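LYND (Lyngbya aestuarii, PDB 4V1T) probably catalyses the ATP-dependent cyclodehydration of residues in precursor peptides to azolines, as a YcaO-family heterocyclase with a winged helix-turn-helix domain. Local coordinates at residues B[80-85]-B[101-106]; B[153-158]-B[181-186]; B[441-446]-B[483-488]; B[530-535]-B[729-734]. All coordinates share one frame; numbering follows the deposited sequence.

Interaction 1. Residues B[80-85]-B[101-106]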
loop_
_atom_site.group_PDB
_atom_site.type_symbol
_atom_site.label_atom_id
_atom_site.label_comp_id
_atom_site.label_asym_id
_atom_site.label_seq_id
_atom_site.Cartn_x
_atom_site.Cartn_y
_atom_site.Cartn_z
ATOM N N TYR B 80 25.760 13.129 -19.628
ATOM C CA TYR B 80 26.192 14.084 -18.611
ATOM C C TYR B 80 26.432 15.463 -19.201
ATOM O O TYR B 80 26.280 16.468 -18.519
ATOM C CB TYR B 80 27.479 13.603 -17.940
ATOM C CG TYR B 80 27.307 12.339 -17.141
ATOM C CD1 TYR B 80 26.607 12.342 -15.946
ATOM C CD2 TYR B 80 27.853 11.138 -17.573
ATOM C CE1 TYR B 80 26.446 11.190 -15.208
ATOM C CE2 TYR B 80 27.700 9.978 -16.831
ATOM C CZ TYR B 80 26.999 10.017 -15.642
ATOM O OH TYR B 80 26.834 8.875 -14.892
ATOM N N LEU B 81 26.830 15.503 -20.465
ATOM C CA LEU B 81 27.181 16.758 -21.116
ATOM C C LEU B 81 26.000 17.265 -21.919
ATOM O O LEU B 81 25.217 16.475 -22.445
ATOM C CB LEU B 81 28.399 16.577 -22.028
ATOM C CG LEU B 81 29.004 17.852 -22.622
ATOM C CD1 LEU B 81 29.698 18.666 -21.544
ATOM C CD2 LEU B 81 29.979 17.503 -23.739
ATOM N N THR B 82 25.877 18.587 -22.010
ATOM C CA THR B 82 24.848 19.190 -22.846
ATOM C C THR B 82 25.241 20.589 -23.284
ATOM O O THR B 82 26.121 21.220 -22.704
ATOM C CB THR B 82 23.478 19.239 -22.117
ATOM O OG1 THR B 82 22.468 19.723 -23.010
ATOM C CG2 THR B 82 23.530 20.141 -20.876
ATOM N N GLU B 83 24.573 21.056 -24.322
ATOM C CA GLU B 83 24.679 22.436 -24.757
ATOM C C GLU B 83 23.964 23.320 -23.738
ATOM O O GLU B 83 22.897 22.955 -23.233
ATOM C CB GLU B 83 24.039 22.586 -26.136
ATOM C CG GLU B 83 24.646 23.650 -27.024
ATOM C CD GLU B 83 23.794 23.914 -28.252
ATOM O OE1 GLU B 83 22.931 23.063 -28.575
ATOM O OE2 GLU B 83 23.973 24.978 -28.881
ATOM N N ALA B 84 24.535 24.479 -23.430
ATOM C CA ALA B 84 23.866 25.418 -22.536
ATOM C C ALA B 84 22.909 26.303 -23.323
ATOM O O ALA B 84 23.172 26.641 -24.481
ATOM C CB ALA B 84 24.875 26.261 -21.794
ATOM N N ALA B 85 21.795 26.668 -22.692
ATOM C CA ALA B 85 20.803 27.559 -23.299
ATOM C C ALA B 85 20.917 28.947 -22.682
ATOM O O ALA B 85 20.471 29.152 -21.550
ATOM C CB ALA B 85 19.403 27.013 -23.099
ATOM N N ILE B 101 16.024 16.697 -20.008
ATOM C CA ILE B 101 15.805 17.525 -21.191
ATOM C C ILE B 101 16.948 18.513 -21.393
ATOM O O ILE B 101 17.335 19.223 -20.461
ATOM C CB ILE B 101 14.506 18.333 -21.081
ATOM C CG1 ILE B 101 13.308 17.424 -20.758
ATOM C CG2 ILE B 101 14.270 19.103 -22.369
ATOM C CD1 ILE B 101 13.018 16.368 -21.815
ATOM N N ALA B 102 17.534 18.519 -22.590
ATOM C CA ALA B 102 18.599 19.474 -22.909
ATOM C C ALA B 102 18.043 20.889 -22.821
ATOM O O ALA B 102 17.004 21.174 -23.409
ATOM C CB ALA B 102 19.159 19.208 -24.297
ATOM N N PRO B 103 18.714 21.781 -22.079
ATOM C CA PRO B 103 18.138 23.109 -21.879
ATOM C C PRO B 103 17.800 23.886 -23.163
ATOM O O PRO B 103 16.812 24.603 -23.163
ATOM C CB PRO B 103 19.199 23.838 -21.047
ATOM C CG PRO B 103 20.396 22.980 -21.053
ATOM C CD PRO B 103 19.937 21.595 -21.290
ATOM N N PRO B 104 18.608 23.768 -24.233
ATOM C CA PRO B 104 18.175 24.468 -25.447
ATOM C C PRO B 104 16.887 23.899 -26.048
ATOM O O PRO B 104 16.125 24.633 -26.665
ATOM C CB PRO B 104 19.354 24.276 -26.407
ATOM C CG PRO B 104 20.088 23.112 -25.888
ATOM C CD PRO B 104 19.941 23.167 -24.407
ATOM N N VAL B 105 16.664 22.599 -25.873
ATOM C CA VAL B 105 15.408 21.977 -26.295
ATOM C C VAL B 105 14.234 22.479 -25.465
ATOM O O VAL B 105 13.152 22.735 -25.991
ATOM C CB VAL B 105 15.476 20.437 -26.198
ATOM C CG1 VAL B 105 14.114 19.813 -26.455
ATOM C CG2 VAL B 105 16.511 19.890 -27.179
ATOM N N ALA B 106 14.453 22.614 -24.161
ATOM C CA ALA B 106 13.417 23.107 -23.253
ATOM C C ALA B 106 13.062 24.545 -23.583
ATOM O O ALA B 106 11.894 24.924 -23.560
ATOM C CB ALA B 106 13.875 22.997 -21.806
#
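The edge strand 81-83 of the N-terminal winged helix-turn-helix region meets the first turn of helix 103-109 here. The strand pairs on its other side with strand 6-9, through backbone bonds of T82 to Q8 and A84 to L6. No hydrogen bond crosses between 80-85 and 101-106, so the contact is one of packing.

Two prolines do most of the touching. P103 and P104 turn their ring carbons to the carbonyl oxygen of E83. E83 O is 3.2 Å from P104 CD, and it also lies 3.3 Å from P103 CG. E83 O also accepts a bond from T82 OG1, at 3.3 Å, with the donor 25° above the carbonyl plane. T82 places OG1 anti to its backbone N (chi1 -175°), which puts CG2 in the crowded position between N and the carbonyl carbon. T82 then meets P103 tip to tip, with OG1 3.6 Å from P103 CD. A102 CB touches the same hydroxyl.

A102 is the N-cap residue, and its O accepts from A106 N at 3.0 Å. The prolines fill the first two places of the helix after it. A residue there needs no backbone N-H for the helix bonds, so proline fits well.

Further along, A85 CB points at the proline pair and packs 3.8 Å from P103 CB. The chain of E83 is extended beyond CG and crosses P104 obliquely, with OE1 3.9 Å from P104 CG. I101 and V105 pack on helix 250-275, and P103 also touches L88.

Interaction 2. Residues B[153-158]-B[181-186]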
loop_
_atom_site.group_PDB
_atom_site.type_symbol
_atom_site.label_atom_id
_atom_site.label_comp_id
_atom_site.label_asym_id
_atom_site.label_seq_id
_atom_site.Cartn_x
_atom_site.Cartn_y
_atom_site.Cartn_z
ATOM N N LEU B 153 -1.763 23.463 -26.462
ATOM C CA LEU B 153 -2.567 23.138 -25.290
ATOM C C LEU B 153 -3.598 24.204 -24.963
ATOM O O LEU B 153 -3.273 25.386 -24.858
ATOM C CB LEU B 153 -1.667 22.926 -24.083
ATOM C CG LEU B 153 -2.357 22.417 -22.822
ATOM C CD1 LEU B 153 -2.772 20.964 -22.994
ATOM C CD2 LEU B 153 -1.451 22.584 -21.626
ATOM N N ASN B 154 -4.846 23.779 -24.806
ATOM C CA ASN B 154 -5.892 24.649 -24.267
ATOM C C ASN B 154 -6.118 24.290 -22.805
ATOM O O ASN B 154 -6.408 23.142 -22.484
ATOM C CB ASN B 154 -7.187 24.508 -25.071
ATOM C CG ASN B 154 -8.281 25.454 -24.599
ATOM O OD1 ASN B 154 -8.019 26.588 -24.194
ATOM N ND2 ASN B 154 -9.518 24.984 -24.640
ATOM N N VAL B 155 -5.964 25.266 -21.920
ATOM C CA VAL B 155 -6.172 25.052 -20.496
ATOM C C VAL B 155 -7.549 25.557 -20.077
ATOM O O VAL B 155 -7.870 26.732 -20.260
ATOM C CB VAL B 155 -5.099 25.764 -19.670
ATOM C CG1 VAL B 155 -5.246 25.432 -18.204
ATOM C CG2 VAL B 155 -3.719 25.369 -20.154
ATOM N N VAL B 156 -8.354 24.662 -19.505
ATOM C CA VAL B 156 -9.713 24.990 -19.101
ATOM C C VAL B 156 -9.823 25.039 -17.579
ATOM O O VAL B 156 -9.602 24.037 -16.907
ATOM C CB VAL B 156 -10.724 23.968 -19.658
ATOM C CG1 VAL B 156 -12.151 24.356 -19.271
ATOM C CG2 VAL B 156 -10.604 23.875 -21.165
ATOM N N LEU B 157 -10.164 26.214 -17.047
ATOM C CA LEU B 157 -10.337 26.387 -15.609
ATOM C C LEU B 157 -11.819 26.275 -15.275
ATOM O O LEU B 157 -12.629 27.023 -15.819
ATOM C CB LEU B 157 -9.807 27.738 -15.137
ATOM C CG LEU B 157 -8.570 28.317 -15.814
ATOM C CD1 LEU B 157 -8.127 29.563 -15.069
ATOM C CD2 LEU B 157 -7.432 27.323 -15.864
ATOM N N THR B 158 -12.166 25.342 -14.391
ATOM C CA THR B 158 -13.554 25.105 -14.028
ATOM C C THR B 158 -13.710 25.163 -12.523
ATOM O O THR B 158 -12.719 25.091 -11.794
ATOM C CB THR B 158 -14.060 23.741 -14.539
ATOM O OG1 THR B 158 -15.481 23.650 -14.346
ATOM C CG2 THR B 158 -13.359 22.583 -13.818
ATOM N N LEU B 181 -6.251 20.761 -21.214
ATOM C CA LEU B 181 -6.062 20.458 -19.801
ATOM C C LEU B 181 -7.222 21.001 -18.966
ATOM O O LEU B 181 -7.722 22.096 -19.219
ATOM C CB LEU B 181 -4.744 21.056 -19.302
ATOM C CG LEU B 181 -4.544 21.147 -17.783
ATOM C CD1 LEU B 181 -4.434 19.774 -17.166
ATOM C CD2 LEU B 181 -3.307 21.959 -17.450
ATOM N N LEU B 182 -7.644 20.227 -17.970
ATOM C CA LEU B 182 -8.661 20.667 -17.034
ATOM C C LEU B 182 -8.023 20.957 -15.689
ATOM O O LEU B 182 -7.120 20.251 -15.252
ATOM C CB LEU B 182 -9.757 19.614 -16.867
ATOM C CG LEU B 182 -11.160 19.914 -17.388
ATOM C CD1 LEU B 182 -12.090 18.781 -16.977
ATOM C CD2 LEU B 182 -11.695 21.250 -16.904
ATOM N N VAL B 183 -8.501 22.006 -15.039
ATOM C CA VAL B 183 -8.051 22.340 -13.701
ATOM C C VAL B 183 -9.160 23.043 -12.927
ATOM O O VAL B 183 -9.985 23.754 -13.501
ATOM C CB VAL B 183 -6.796 23.234 -13.730
ATOM C CG1 VAL B 183 -7.095 24.559 -14.366
ATOM C CG2 VAL B 183 -6.251 23.442 -12.328
ATOM N N LYS B 184 -9.169 22.818 -11.619
ATOM C CA LYS B 184 -10.118 23.432 -10.709
ATOM C C LYS B 184 -9.328 23.943 -9.515
ATOM O O LYS B 184 -9.060 23.197 -8.590
ATOM C CB LYS B 184 -11.185 22.419 -10.280
ATOM C CG LYS B 184 -12.115 22.847 -9.129
ATOM C CD LYS B 184 -12.956 21.652 -8.671
ATOM C CE LYS B 184 -13.536 21.828 -7.286
ATOM N NZ LYS B 184 -12.479 21.941 -6.247
ATOM N N PRO B 185 -8.923 25.218 -9.555
ATOM C CA PRO B 185 -8.063 25.765 -8.515
ATOM C C PRO B 185 -8.849 26.391 -7.368
ATOM O O PRO B 185 -8.256 26.837 -6.399
ATOM C CB PRO B 185 -7.271 26.826 -9.270
ATOM C CG PRO B 185 -8.268 27.365 -10.262
ATOM C CD PRO B 185 -9.131 26.185 -10.652
ATOM N N VAL B 186 -10.171 26.422 -7.495
ATOM C CA VAL B 186 -11.045 26.896 -6.431
ATOM C C VAL B 186 -11.554 25.715 -5.619
ATOM O O VAL B 186 -11.580 24.584 -6.100
ATOM C CB VAL B 186 -12.253 27.701 -6.982
ATOM C CG1 VAL B 186 -11.769 28.919 -7.747
ATOM C CG2 VAL B 186 -13.134 26.831 -7.867
#
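This contact joins the two parallel strands of a beta-alpha-beta unit, strand 154-157, helix 165-176 and strand 180-184. The strand directions differ by 25°. Four backbone hydrogen bonds zip the pair together. L181 N gives to N154 O at 2.7 Å, in the carbonyl plane. V156 N gives to L181 O at 2.7 Å, V183 N to V156 O at 3.0 Å and T158 N to V183 O at 2.8 Å. In these last three the donor lies nearly along the C=O axis.

Side chains alternate between the two faces. V155 and L181 lie side by side and point the same way, with V155 CG1 4.0 Å from L181 CD2. V155 CG1 and L181 CG are each anti to their own backbone N, and both side chains pack on I264 of helix 250-275. V156 and L182 share the other face, where V156 CG1 is 3.9 Å from L182 CD2. L182 CD2 also meets T158 CG2, the two side chains crossing obliquely, and L182 packs on F196 as well.

K184 runs extended and bends only at chi4 (-63°), which turns K184 NZ back onto V186 O at 2.8 Å. NZ also bonds to V189 O and forms a salt bridge with E28 of the second subunit. An alanine here removes the amine, and the ties between the turn, the next strand and the partner subunit would probably loosen.

Strand 180-184 is flanked on its far side by antiparallel strand 189-196, so this parallel beta-alpha-beta crossover leads straight into a hairpin of the same mixed sheet.

Interaction 3. Residues B[441-446]-B[483-488]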
loop_
_atom_site.group_PDB
_atom_site.type_symbol
_atom_site.label_atom_id
_atom_site.label_comp_id
_atom_site.label_asym_id
_atom_site.label_seq_id
_atom_site.Cartn_x
_atom_site.Cartn_y
_atom_site.Cartn_z
ATOM N N ALA B 441 -38.817 -7.228 -28.518
ATOM C CA ALA B 441 -39.670 -8.279 -29.043
ATOM C C ALA B 441 -40.646 -8.747 -27.987
ATOM O O ALA B 441 -40.448 -8.503 -26.798
ATOM C CB ALA B 441 -38.830 -9.447 -29.519
ATOM N N THR B 442 -41.694 -9.433 -28.424
ATOM C CA THR B 442 -42.638 -10.049 -27.497
ATOM C C THR B 442 -42.231 -11.492 -27.211
ATOM O O THR B 442 -41.389 -12.064 -27.905
ATOM C CB THR B 442 -44.073 -10.038 -28.046
ATOM O OG1 THR B 442 -44.218 -11.063 -29.037
ATOM C CG2 THR B 442 -44.424 -8.678 -28.650
ATOM N N LEU B 443 -42.841 -12.079 -26.187
ATOM C CA LEU B 443 -42.582 -13.471 -25.832
ATOM C C LEU B 443 -42.844 -14.384 -27.023
ATOM O O LEU B 443 -42.139 -15.376 -27.214
ATOM C CB LEU B 443 -43.447 -13.884 -24.639
ATOM C CG LEU B 443 -43.276 -15.296 -24.050
ATOM C CD1 LEU B 443 -43.621 -15.274 -22.574
ATOM C CD2 LEU B 443 -44.154 -16.328 -24.752
ATOM N N ALA B 444 -43.840 -14.025 -27.828
ATOM C CA ALA B 444 -44.280 -14.853 -28.943
ATOM C C ALA B 444 -43.267 -14.888 -30.085
ATOM O O ALA B 444 -42.956 -15.961 -30.599
ATOM C CB ALA B 444 -45.629 -14.367 -29.460
ATOM N N GLU B 445 -42.760 -13.723 -30.478
ATOM C CA GLU B 445 -41.886 -13.629 -31.653
ATOM C C GLU B 445 -40.624 -14.457 -31.446
ATOM O O GLU B 445 -40.096 -15.037 -32.391
ATOM C CB GLU B 445 -41.500 -12.176 -31.960
ATOM C CG GLU B 445 -42.576 -11.151 -31.653
ATOM C CD GLU B 445 -42.253 -9.779 -32.200
ATOM O OE1 GLU B 445 -41.272 -9.165 -31.731
ATOM O OE2 GLU B 445 -42.983 -9.315 -33.093
ATOM N N LEU B 446 -40.149 -14.511 -30.204
ATOM C CA LEU B 446 -38.958 -15.280 -29.870
ATOM C C LEU B 446 -39.296 -16.749 -29.658
ATOM O O LEU B 446 -38.454 -17.626 -29.854
ATOM C CB LEU B 446 -38.297 -14.712 -28.616
ATOM C CG LEU B 446 -37.873 -13.244 -28.686
ATOM C CD1 LEU B 446 -37.158 -12.845 -27.401
ATOM C CD2 LEU B 446 -36.989 -12.964 -29.899
ATOM N N GLN B 483 -44.935 -6.671 -10.170
ATOM C CA GLN B 483 -46.172 -6.850 -10.917
ATOM C C GLN B 483 -46.013 -8.060 -11.834
ATOM O O GLN B 483 -44.894 -8.523 -12.076
ATOM C CB GLN B 483 -46.507 -5.600 -11.738
ATOM C CG GLN B 483 -46.627 -4.316 -10.928
ATOM C CD GLN B 483 -46.668 -3.083 -11.803
ATOM O OE1 GLN B 483 -46.919 -3.171 -12.999
ATOM N NE2 GLN B 483 -46.411 -1.925 -11.210
ATOM N N ARG B 484 -47.124 -8.572 -12.349
ATOM C CA ARG B 484 -47.062 -9.721 -13.236
ATOM C C ARG B 484 -46.518 -9.323 -14.588
ATOM O O ARG B 484 -46.608 -8.180 -14.998
ATOM C CB ARG B 484 -48.435 -10.387 -13.390
ATOM C CG ARG B 484 -48.804 -11.270 -12.209
ATOM C CD ARG B 484 -49.831 -12.310 -12.581
ATOM N NE ARG B 484 -49.223 -13.618 -12.820
ATOM C CZ ARG B 484 -49.287 -14.661 -11.992
ATOM N NH1 ARG B 484 -49.937 -14.593 -10.837
ATOM N NH2 ARG B 484 -48.698 -15.793 -12.333
ATOM N N PHE B 485 -45.939 -10.288 -15.275
ATOM C CA PHE B 485 -45.421 -10.068 -16.606
ATOM C C PHE B 485 -46.521 -10.166 -17.660
ATOM O O PHE B 485 -47.009 -11.255 -17.944
ATOM C CB PHE B 485 -44.348 -11.097 -16.894
ATOM C CG PHE B 485 -43.786 -11.001 -18.270
ATOM C CD1 PHE B 485 -42.994 -9.935 -18.617
ATOM C CD2 PHE B 485 -44.038 -11.984 -19.210
ATOM C CE1 PHE B 485 -42.467 -9.838 -19.875
ATOM C CE2 PHE B 485 -43.511 -11.895 -20.476
ATOM C CZ PHE B 485 -42.727 -10.818 -20.813
ATOM N N ASP B 486 -46.916 -9.026 -18.220
ATOM C CA ASP B 486 -47.848 -8.993 -19.356
ATOM C C ASP B 486 -47.137 -9.413 -20.645
ATOM O O ASP B 486 -46.452 -8.612 -21.293
ATOM C CB ASP B 486 -48.457 -7.600 -19.513
ATOM C CG ASP B 486 -49.521 -7.543 -20.600
ATOM O OD1 ASP B 486 -49.932 -8.607 -21.101
ATOM O OD2 ASP B 486 -49.955 -6.428 -20.947
ATOM N N ALA B 487 -47.317 -10.675 -21.017
ATOM C CA ALA B 487 -46.617 -11.250 -22.159
ATOM C C ALA B 487 -47.037 -10.612 -23.483
ATOM O O ALA B 487 -46.371 -10.794 -24.505
ATOM C CB ALA B 487 -46.842 -12.748 -22.204
ATOM N N SER B 488 -48.136 -9.862 -23.471
ATOM C CA SER B 488 -48.592 -9.176 -24.674
ATOM C C SER B 488 -47.713 -7.966 -24.982
ATOM O O SER B 488 -47.685 -7.493 -26.108
ATOM C CB SER B 488 -50.049 -8.738 -24.525
ATOM O OG SER B 488 -50.158 -7.649 -23.630
HETATM O O HOH W 1 -45.712 -12.705 -26.914
HETATM O O HOH W 2 -43.623 -10.405 -24.559
#
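L443 has CG anti to the backbone N (chi1 -177°); with chi2 this places CD1 against F485 and A487. F485 also has CG anti to its N, and its ring is turned by a chi2 of 70°. The two chains cross obliquely. L443 CD1 comes to the ring edge, near the ring plane, 4.0 Å from F485 CE2. A487 CB lies 4.1 Å from L443 CD1.

T442 is the N-cap of the short helix 443-446 and forms a capping box with E445. Its chi1 of 77° turns OG1 toward E445 N, and the bond there is weak. The return bond from T442 N to E445 OE1 is weak too.

Two waters join the helix start to A487 O. One accepts from L443 N and donates to A487 O at 2.8 Å. The other accepts from A444 N and donates to A487 O at 3.1 Å.

The loop is shaped by an Asx turn. D486 OD1 accepts from S488 N at 3.2 Å and from S488 OG at 2.7 Å, both from above the carboxylate plane. F485 also stacks edge-to-face with F524 and H452, while L443 packs on W493 of strand 491-498.

Interaction 4. Residues B[530-535]-B[729-734]. With ADP (adenosine-5'-diphosphate), chain L.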
loop_
_atom_site.group_PDB
_atom_site.type_symbol
_atom_site.label_atom_id
_atom_site.label_comp_id
_atom_site.label_asym_id
_atom_site.label_seq_id
_atom_site.Cartn_x
_atom_site.Cartn_y
_atom_site.Cartn_z
ATOM N N ASN B 530 -28.106 -12.493 -7.283
ATOM C CA ASN B 530 -27.902 -13.934 -7.188
ATOM C C ASN B 530 -27.326 -14.544 -8.473
ATOM O O ASN B 530 -27.914 -14.446 -9.545
ATOM C CB ASN B 530 -29.212 -14.643 -6.824
ATOM C CG ASN B 530 -28.993 -16.088 -6.445
ATOM O OD1 ASN B 530 -27.851 -16.500 -6.197
ATOM N ND2 ASN B 530 -30.072 -16.868 -6.395
ATOM N N GLY B 531 -26.171 -15.187 -8.343
ATOM C CA GLY B 531 -25.481 -15.769 -9.477
ATOM C C GLY B 531 -24.451 -14.823 -10.066
ATOM O O GLY B 531 -23.670 -15.212 -10.930
ATOM N N ASN B 532 -24.464 -13.575 -9.617
ATOM C CA ASN B 532 -23.492 -12.603 -10.070
ATOM C C ASN B 532 -22.145 -12.892 -9.434
ATOM O O ASN B 532 -22.059 -13.136 -8.229
ATOM C CB ASN B 532 -23.914 -11.180 -9.717
ATOM C CG ASN B 532 -25.178 -10.751 -10.425
ATOM O OD1 ASN B 532 -26.170 -11.495 -10.473
ATOM N ND2 ASN B 532 -25.158 -9.545 -10.977
ATOM N N ALA B 533 -21.096 -12.870 -10.247
ATOM C CA ALA B 533 -19.754 -13.100 -9.736
ATOM C C ALA B 533 -18.693 -12.499 -10.650
ATOM O O ALA B 533 -18.925 -12.277 -11.845
ATOM C CB ALA B 533 -19.514 -14.594 -9.554
ATOM N N ALA B 534 -17.531 -12.236 -10.059
ATOM C CA ALA B 534 -16.378 -11.747 -10.797
ATOM C C ALA B 534 -15.250 -12.761 -10.734
ATOM O O ALA B 534 -15.265 -13.653 -9.887
ATOM C CB ALA B 534 -15.920 -10.412 -10.245
ATOM N N GLY B 535 -14.273 -12.618 -11.625
ATOM C CA GLY B 535 -13.136 -13.523 -11.650
ATOM C C GLY B 535 -12.073 -13.042 -12.603
ATOM O O GLY B 535 -12.325 -12.182 -13.441
ATOM N N VAL B 729 -16.850 -10.163 -15.214
ATOM C CA VAL B 729 -18.033 -10.239 -14.377
ATOM C C VAL B 729 -19.161 -10.895 -15.160
ATOM O O VAL B 729 -19.414 -10.537 -16.315
ATOM C CB VAL B 729 -18.480 -8.849 -13.891
ATOM C CG1 VAL B 729 -19.701 -8.964 -12.974
ATOM C CG2 VAL B 729 -17.343 -8.155 -13.162
ATOM N N VAL B 730 -19.843 -11.847 -14.523
ATOM C CA VAL B 730 -20.973 -12.537 -15.152
ATOM C C VAL B 730 -22.158 -12.648 -14.211
ATOM O O VAL B 730 -22.024 -12.484 -13.001
ATOM C CB VAL B 730 -20.609 -13.962 -15.582
ATOM C CG1 VAL B 730 -19.479 -13.954 -16.603
ATOM C CG2 VAL B 730 -20.230 -14.792 -14.365
ATOM N N LYS B 731 -23.319 -12.932 -14.784
ATOM C CA LYS B 731 -24.453 -13.397 -14.006
ATOM C C LYS B 731 -24.838 -14.758 -14.543
ATOM O O LYS B 731 -25.163 -14.890 -15.720
ATOM C CB LYS B 731 -25.637 -12.428 -14.077
ATOM C CG LYS B 731 -26.881 -12.929 -13.346
ATOM C CD LYS B 731 -27.973 -11.871 -13.272
ATOM C CE LYS B 731 -29.110 -12.293 -12.339
ATOM N NZ LYS B 731 -28.725 -12.182 -10.898
ATOM N N VAL B 732 -24.759 -15.767 -13.678
ATOM C CA VAL B 732 -25.188 -17.113 -14.013
ATOM C C VAL B 732 -26.624 -17.323 -13.544
ATOM O O VAL B 732 -26.951 -17.015 -12.398
ATOM C CB VAL B 732 -24.289 -18.161 -13.359
ATOM C CG1 VAL B 732 -24.654 -19.545 -13.848
ATOM C CG2 VAL B 732 -22.820 -17.850 -13.647
ATOM N N THR B 733 -27.460 -17.857 -14.433
ATOM C CA THR B 733 -28.861 -18.101 -14.138
ATOM C C THR B 733 -29.237 -19.534 -14.452
ATOM O O THR B 733 -29.045 -19.988 -15.574
ATOM C CB THR B 733 -29.775 -17.157 -14.941
ATOM O OG1 THR B 733 -29.563 -15.818 -14.487
ATOM C CG2 THR B 733 -31.259 -17.517 -14.748
ATOM N N VAL B 734 -29.787 -20.226 -13.453
ATOM C CA VAL B 734 -30.283 -21.585 -13.612
ATOM C C VAL B 734 -31.765 -21.611 -13.244
ATOM O O VAL B 734 -32.117 -21.792 -12.080
ATOM C CB VAL B 734 -29.496 -22.589 -12.750
ATOM C CG1 VAL B 734 -30.011 -23.996 -12.974
ATOM C CG2 VAL B 734 -28.008 -22.543 -13.090
HETATM P PB ADP L . -19.647 -13.614 -1.823
HETATM O O1B ADP L . -20.490 -13.840 -3.052
HETATM O O2B ADP L . -20.019 -14.487 -0.661
HETATM O O3B ADP L . -19.499 -12.161 -1.486
HETATM P PA ADP L . -16.740 -13.575 -1.899
HETATM O O1A ADP L . -15.786 -14.730 -1.740
HETATM O O2A ADP L . -16.852 -12.555 -0.781
HETATM O O3A ADP L . -18.197 -14.159 -2.298
HETATM O "O5'" ADP L . -16.341 -12.803 -3.240
HETATM C "C5'" ADP L . -16.897 -11.542 -3.555
HETATM C "C4'" ADP L . -16.720 -11.311 -5.047
HETATM O "O4'" ADP L . -15.341 -11.123 -5.358
HETATM C "C3'" ADP L . -17.174 -12.510 -5.859
HETATM O "O3'" ADP L . -17.775 -12.031 -7.055
HETATM C "C2'" ADP L . -15.916 -13.269 -6.207
HETATM O "O2'" ADP L . -15.989 -13.891 -7.493
HETATM C "C1'" ADP L . -14.868 -12.173 -6.205
HETATM N N9 ADP L . -13.560 -12.689 -5.738
HETATM C C8 ADP L . -13.271 -13.159 -4.506
HETATM N N7 ADP L . -11.970 -13.530 -4.431
HETATM C C5 ADP L . -11.414 -13.292 -5.628
HETATM C C6 ADP L . -10.075 -13.459 -6.226
HETATM N N6 ADP L . -9.073 -13.970 -5.475
HETATM N N1 ADP L . -9.902 -13.094 -7.515
HETATM C C2 ADP L . -10.907 -12.587 -8.252
HETATM N N3 ADP L . -12.154 -12.408 -7.767
HETATM C C4 ADP L . -12.465 -12.738 -6.491
HETATM O O HOH W 3 -29.446 -15.921 -11.524
#
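K731 leaves its strand with CG anti to the backbone N (chi1 176°), stays extended, and bends at chi4 (75°). N532 has CG anti to its carbonyl carbon (chi1 -65°). These torsions bring K731 NZ to N532 OD1 at 2.7 Å, in the plane of the amide carbonyl. K731 NZ also gives to N530 O at 2.8 Å, from above the N530 carbonyl plane, and forms a salt bridge with D528. A methionine here has no amine to give, and the hold on the start of 530-535 and on D528 would probably weaken.

The strands are antiparallel. A533 and V730 form the hydrogen-bonded pair, with A533 N to V730 O and V730 N to A533 O both 2.9 Å. V732 N gives to G531 O at 3.0 Å. G531 has a positive phi, and a CB there would clash with V732 O, so glycine is required.

The edge of strand 532-535 turned away from 729-733 binds ADP. A534 N gives to ADP O3' at 3.0 Å, and ADP O2' gives to A534 O at 2.5 Å. E426 and R636 also bond to the nucleotide.

Helix 538-561 packs on the V730 face through L538 and A541. Helix 413-429 covers N532, A534 and V729 on the other face through E426 and S429. Strand 716-719 flanks strand 728-733 on its far side.

The four contacts follow one another along the chain without touching. Interaction 4 holds the ADP ribose, and the side chain of A533 is about 6 Å from a magnesium ion. Interaction 3 belongs to the same YcaO region, 25 Å away between centres, at the surface. One sheet runs between them: strand 439-441, which reaches interaction 3, pairs with 491-498, then 716-719, then 728-733 of interaction 4. Interactions 1 and 2 lie 30 Å apart between centres, and helix 250-275 packs against both. In interaction 2, the side chain of L182 is about 13 Å from the zinc ion. Interactions 1 and 4 are 57 Å apart between centres, so interaction 1 is far from the nucleotide site of its own chain.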